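Local atomic coordinates of ribokinase (Giardia lamblia, PDB entry 6WHJ), a protein that probably catalyses the magnesium- and ATP-dependent phosphorylation of D-ribose at O-5, giving D-ribose 5-phosphate. Residues B[285-288]-B[289-292]; B[75-78]-B[79-82]. All coordinates share one frame; numbering follows the deposited sequence.

Contact 1 (B[285-288]-B[289-292]); sequences MELA and EEST
Glu290 and Glu289 fold back on Glu286 where helix 272-287 runs out into the loop that leads to helix 301-318 of this PfkB-family kinase. The evidence for a C-terminal helix turn is the carbonyl oxygen of Glu286, which accepts two backbone N-H groups in succession. Glu289 N lies 3.0 Å from Glu286 O, with 150° at the hydrogen, and approaches from well above the carbonyl plane. Glu290 N, 3.1 Å from the same Glu286 O, comes in almost end-on, with a C=O...N angle of 161°. One bond therefore spans three residues and the other four.

The Glu290 side chain runs back over this doubly used oxygen. Its CG is beside its own backbone N (chi1 -57°) and the chain is extended beyond it, which brings CG to 3.2 Å from Glu286 O and OE2 to 3.8 Å from Glu286 CB. The two carboxylates consequently come near each other, Glu286 OE1 being 4.5 Å from Glu290 OE2. Arg283, one turn earlier, probably eases this like-charge approach: it forms a salt bridge with Glu286 OE1 and a long, weak ion pair with Glu290 OE1. Arg331 is a further salt-bridge partner of Glu286.

Glu289 also has an extended side chain, but its carboxylate is carried off to a salt bridge with Arg61. Closer in, CB rests against Glu286 O and the chain passes Met285, whose SD is 4.5 Å from Glu289 CD. The buried methyl of Ala288 packs on Leu298, while Leu287 reaches Thr303 and Glu306 of helix 301-318, so the turn packs against the next helix and the loop before it. Past Glu290 the backbone straightens, and the last touch is Ser291 CB, 3.5 Å from Leu287 O.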
ATOM      1  N   MET B 285     -32.759  14.971   1.487  1.00 35.16           N
ATOM      2  CA  MET B 285     -32.801  16.423   1.370  1.00 33.78           C
ATOM      3  C   MET B 285     -33.911  16.876   0.430  1.00 35.38           C
ATOM      4  O   MET B 285     -34.537  17.915   0.664  1.00 36.98           O
ATOM      5  CB  MET B 285     -31.441  16.941   0.887  1.00 31.66           C
ATOM      6  CG  MET B 285     -31.340  18.454   0.759  1.00 35.12           C
ATOM      7  SD  MET B 285     -31.812  19.027  -0.894  1.00 39.76           S
ATOM      8  CE  MET B 285     -30.628  18.129  -1.888  1.00 34.99           C
ATOM      9  N   GLU B 286     -34.186  16.103  -0.623  1.00 37.97           N
ATOM     10  CA  GLU B 286     -35.222  16.500  -1.571  1.00 36.72           C
ATOM     11  C   GLU B 286     -36.611  16.323  -0.979  1.00 41.46           C
ATOM     12  O   GLU B 286     -37.488  17.167  -1.182  1.00 42.54           O
ATOM     13  CB  GLU B 286     -35.088  15.704  -2.867  1.00 32.14           C
ATOM     14  CG  GLU B 286     -33.942  16.157  -3.742  1.00 35.95           C
ATOM     15  CD  GLU B 286     -33.685  15.223  -4.914  1.00 39.67           C
ATOM     16  OE1 GLU B 286     -34.403  14.203  -5.038  1.00 36.14           O
ATOM     17  OE2 GLU B 286     -32.779  15.530  -5.726  1.00 41.76           O
ATOM     18  N   LEU B 287     -36.825  15.238  -0.229  1.00 40.54           N
ATOM     19  CA  LEU B 287     -38.134  15.012   0.375  1.00 42.06           C
ATOM     20  C   LEU B 287     -38.465  16.070   1.422  1.00 45.56           C
ATOM     21  O   LEU B 287     -39.645  16.340   1.674  1.00 50.52           O
ATOM     22  CB  LEU B 287     -38.190  13.612   0.988  1.00 38.14           C
ATOM     23  CG  LEU B 287     -38.140  12.450  -0.010  1.00 36.12           C
ATOM     24  CD1 LEU B 287     -37.963  11.125   0.707  1.00 32.97           C
ATOM     25  CD2 LEU B 287     -39.370  12.424  -0.920  1.00 34.66           C
ATOM     26  N   ALA B 288     -37.444  16.677   2.034  1.00 45.51           N
ATOM     27  CA  ALA B 288     -37.648  17.756   2.988  1.00 46.92           C
ATOM     28  C   ALA B 288     -38.095  19.051   2.330  1.00 51.45           C
ATOM     29  O   ALA B 288     -38.577  19.943   3.033  1.00 57.91           O
ATOM     30  CB  ALA B 288     -36.369  17.991   3.788  1.00 48.45           C
ATOM     31  N   GLU B 289     -37.972  19.169   1.009  1.00 47.78           N
ATOM     32  CA  GLU B 289     -38.440  20.343   0.279  1.00 48.09           C
ATOM     33  C   GLU B 289     -39.780  20.134  -0.400  1.00 50.40           C
ATOM     34  O   GLU B 289     -40.547  21.092  -0.552  1.00 50.16           O
ATOM     35  CB  GLU B 289     -37.458  20.726  -0.828  1.00 43.32           C
ATOM     36  CG  GLU B 289     -36.217  21.433  -0.434  1.00 46.91           C
ATOM     37  CD  GLU B 289     -35.343  21.646  -1.642  1.00 49.95           C
ATOM     38  OE1 GLU B 289     -35.539  20.926  -2.642  1.00 48.02           O
ATOM     39  OE2 GLU B 289     -34.499  22.558  -1.617  1.00 58.94           O
ATOM     40  N   GLU B 290     -40.064  18.901  -0.810  1.00 54.17           N
ATOM     41  CA  GLU B 290     -41.238  18.550  -1.592  1.00 53.63           C
ATOM     42  C   GLU B 290     -42.424  18.210  -0.717  1.00 61.07           C
ATOM     43  O   GLU B 290     -43.283  17.417  -1.127  1.00 74.04           O
ATOM     44  CB  GLU B 290     -40.903  17.370  -2.502  1.00 52.07           C
ATOM     45  CG  GLU B 290     -39.739  17.627  -3.434  1.00 54.28           C
ATOM     46  CD  GLU B 290     -39.248  16.362  -4.106  1.00 59.43           C
ATOM     47  OE1 GLU B 290     -39.833  15.284  -3.847  1.00 61.11           O
ATOM     48  OE2 GLU B 290     -38.270  16.448  -4.881  1.00 59.44           O
ATOM     49  N   SER B 291     -42.534  18.825   0.451  1.00 60.15           N
ATOM     50  CA  SER B 291     -43.494  18.377   1.440  1.00 63.77           C
ATOM     51  C   SER B 291     -44.235  19.555   2.043  1.00 63.71           C
ATOM     52  O   SER B 291     -43.691  20.651   2.195  1.00 60.77           O
ATOM     53  CB  SER B 291     -42.798  17.584   2.558  1.00 62.79           C
ATOM     54  OG  SER B 291     -43.708  17.248   3.591  1.00 64.18           O
ATOM     55  N   THR B 292     -45.505  19.297   2.358  1.00 65.01           N
ATOM     56  CA  THR B 292     -46.349  20.280   3.026  1.00 64.12           C
ATOM     57  C   THR B 292     -45.903  20.511   4.462  1.00 67.02           C
ATOM     58  O   THR B 292     -45.990  21.635   4.971  1.00 64.63           O
ATOM     59  CB  THR B 292     -47.793  19.798   3.004  1.00 62.84           C
ATOM     60  OG1 THR B 292     -48.096  19.278   1.704  1.00 64.40           O
ATOM     61  CG2 THR B 292     -48.744  20.937   3.342  1.00 70.85           C
TER

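Contact 2 (B[75-78]-B[79-82]); sequences DEIL and AHYR
Ile77 lays its CG1-CD1 arm alongside the Tyr81 ring, one helical turn further on, with CD1 3.7 Å from Tyr81 CE1. The trans first torsion of Ile77 (chi1 -173°) directs this arm along the helix, and the same CD1 meets the edge of the His80 imidazole, 3.9 Å from CD2. One methyl thus touches two aromatic rings. Tyr81 also brings its ring edge to the backbone: CD1 lies 3.3 Å from Ile77 O, in the plane of the ring.

The scaffold is a regular alpha-helix, judged by four successive i to i+4 bonds. The first, from Ala79 N to Asp75 O, is the straightest, with 166° at the hydrogen; the last, from Arg82 N to Leu78 O, is the longest at 3.3 Å. Arg82 bends at chi3 (-77°), folding its guanidinium back so that one face lies over Leu78 O, which is 3.8 Å from CZ.

Two polar ends reach residues predicted to bind substrate: Glu76 forms a salt bridge with Arg17, and Tyr81 OH is hydrogen-bonded to Ser46, consistent with a second-shell role. Helix 72-84 is the crossover of a beta-alpha-beta unit between strands 62-69 and 91-93. Ile77 and Leu78 rest on Val68 of the first strand, while His80 and Tyr81 pack against Ile50 of helix 44-55.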
ATOM      1  N   ASP B  75      -3.489  19.034  -4.809  1.00 32.57           N
ATOM      2  CA  ASP B  75      -3.843  19.882  -5.942  1.00 29.75           C
ATOM      3  C   ASP B  75      -4.803  19.164  -6.879  1.00 30.72           C
ATOM      4  O   ASP B  75      -5.766  19.767  -7.372  1.00 32.41           O
ATOM      5  CB  ASP B  75      -2.586  20.300  -6.709  1.00 31.33           C
ATOM      6  CG  ASP B  75      -1.646  21.175  -5.887  1.00 33.48           C
ATOM      7  OD1 ASP B  75      -2.104  21.857  -4.947  1.00 35.41           O
ATOM      8  OD2 ASP B  75      -0.437  21.197  -6.203  1.00 34.56           O
ATOM      9  N   GLU B  76      -4.584  17.864  -7.105  1.00 31.58           N
ATOM     10  CA  GLU B  76      -5.415  17.137  -8.060  1.00 31.09           C
ATOM     11  C   GLU B  76      -6.853  16.995  -7.577  1.00 32.74           C
ATOM     12  O   GLU B  76      -7.778  17.027  -8.395  1.00 34.91           O
ATOM     13  CB  GLU B  76      -4.823  15.753  -8.348  1.00 31.93           C
ATOM     14  CG  GLU B  76      -3.437  15.788  -9.004  1.00 42.66           C
ATOM     15  CD  GLU B  76      -2.941  14.419  -9.453  1.00 52.43           C
ATOM     16  OE1 GLU B  76      -1.900  14.363 -10.162  1.00 50.29           O
ATOM     17  OE2 GLU B  76      -3.564  13.402  -9.057  1.00 52.80           O
ATOM     18  N   ILE B  77      -7.075  16.856  -6.268  1.00 27.85           N
ATOM     19  CA  ILE B  77      -8.445  16.651  -5.822  1.00 31.64           C
ATOM     20  C   ILE B  77      -9.224  17.967  -5.828  1.00 32.29           C
ATOM     21  O   ILE B  77     -10.425  17.973  -6.127  1.00 30.13           O
ATOM     22  CB  ILE B  77      -8.482  15.938  -4.453  1.00 27.12           C
ATOM     23  CG1 ILE B  77      -9.921  15.585  -4.082  1.00 30.95           C
ATOM     24  CG2 ILE B  77      -7.847  16.771  -3.360  1.00 29.37           C
ATOM     25  CD1 ILE B  77     -10.620  14.691  -5.122  1.00 27.48           C
ATOM     26  N   LEU B  78      -8.569  19.100  -5.541  1.00 34.02           N
ATOM     27  CA  LEU B  78      -9.240  20.389  -5.705  1.00 32.55           C
ATOM     28  C   LEU B  78      -9.642  20.615  -7.151  1.00 37.08           C
ATOM     29  O   LEU B  78     -10.742  21.111  -7.429  1.00 35.02           O
ATOM     30  CB  LEU B  78      -8.349  21.546  -5.261  1.00 30.91           C
ATOM     31  CG  LEU B  78      -8.481  22.072  -3.841  1.00 36.57           C
ATOM     32  CD1 LEU B  78      -7.799  21.108  -2.887  1.00 40.19           C
ATOM     33  CD2 LEU B  78      -7.896  23.462  -3.738  1.00 35.47           C
ATOM     34  N   ALA B  79      -8.741  20.295  -8.086  1.00 36.90           N
ATOM     35  CA  ALA B  79      -9.072  20.418  -9.497  1.00 34.36           C
ATOM     36  C   ALA B  79     -10.190  19.455  -9.875  1.00 35.39           C
ATOM     37  O   ALA B  79     -11.085  19.802 -10.655  1.00 36.51           O
ATOM     38  CB  ALA B  79      -7.831  20.172 -10.349  1.00 28.00           C
ATOM     39  N   HIS B  80     -10.170  18.249  -9.299  1.00 33.44           N
ATOM     40  CA  HIS B  80     -11.181  17.247  -9.621  1.00 32.07           C
ATOM     41  C   HIS B  80     -12.567  17.730  -9.225  1.00 32.82           C
ATOM     42  O   HIS B  80     -13.536  17.537  -9.971  1.00 33.34           O
ATOM     43  CB  HIS B  80     -10.852  15.930  -8.915  1.00 30.52           C
ATOM     44  CG  HIS B  80     -11.785  14.807  -9.249  1.00 30.84           C
ATOM     45  ND1 HIS B  80     -12.075  14.439 -10.545  1.00 31.00           N
ATOM     46  CD2 HIS B  80     -12.489  13.965  -8.452  1.00 29.48           C
ATOM     47  CE1 HIS B  80     -12.921  13.422 -10.533  1.00 29.39           C
ATOM     48  NE2 HIS B  80     -13.188  13.116  -9.276  1.00 29.71           N
ATOM     49  N   TYR B  81     -12.677  18.376  -8.061  1.00 32.43           N
ATOM     50  CA  TYR B  81     -13.969  18.893  -7.630  1.00 30.58           C
ATOM     51  C   TYR B  81     -14.462  19.981  -8.568  1.00 34.23           C
ATOM     52  O   TYR B  81     -15.666  20.070  -8.839  1.00 35.59           O
ATOM     53  CB  TYR B  81     -13.880  19.399  -6.189  1.00 31.00           C
ATOM     54  CG  TYR B  81     -14.245  18.341  -5.176  1.00 32.24           C
ATOM     55  CD1 TYR B  81     -13.363  17.320  -4.868  1.00 29.82           C
ATOM     56  CD2 TYR B  81     -15.478  18.359  -4.530  1.00 32.85           C
ATOM     57  CE1 TYR B  81     -13.696  16.338  -3.947  1.00 29.13           C
ATOM     58  CE2 TYR B  81     -15.819  17.379  -3.603  1.00 28.30           C
ATOM     59  CZ  TYR B  81     -14.920  16.373  -3.317  1.00 26.97           C
ATOM     60  OH  TYR B  81     -15.234  15.394  -2.404  1.00 30.38           O
ATOM     61  N   ARG B  82     -13.546  20.800  -9.099  1.00 34.41           N
ATOM     62  CA  ARG B  82     -13.949  21.828 -10.054  1.00 34.40           C
ATOM     63  C   ARG B  82     -14.582  21.216 -11.298  1.00 32.90           C
ATOM     64  O   ARG B  82     -15.670  21.625 -11.714  1.00 33.87           O
ATOM     65  CB  ARG B  82     -12.758  22.716 -10.434  1.00 37.93           C
ATOM     66  CG  ARG B  82     -12.346  23.716  -9.367  1.00 41.81           C
ATOM     67  CD  ARG B  82     -11.291  24.719  -9.872  1.00 46.35           C
ATOM     68  NE  ARG B  82      -9.943  24.155  -9.936  1.00 54.58           N
ATOM     69  CZ  ARG B  82      -9.070  24.207  -8.928  1.00 53.92           C
ATOM     70  NH1 ARG B  82      -9.412  24.794  -7.784  1.00 54.08           N
ATOM     71  NH2 ARG B  82      -7.854  23.679  -9.061  1.00 43.40           N
TER

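Contact 2 comes first along the chain, within helix 72-84, and contact 1 follows some 200 residues later, at the end of helix 272-287. Their centres are 31 Å apart and their nearest atoms about 15 Å, so they do not touch. Both belong to the same PfkB-family fold. Helix 72-84 links two strands at one side of the nine-stranded sheet, 62-69 and 91-93, the latter outermost within the chain. Contact 1 lies away from the predicted binding sites, although its helix begins near the predicted catalytic base, Asp274. Contact 2, by comparison, adjoins residues predicted to bind the sugar, so a link to the active site is plausible for contact 2 alone.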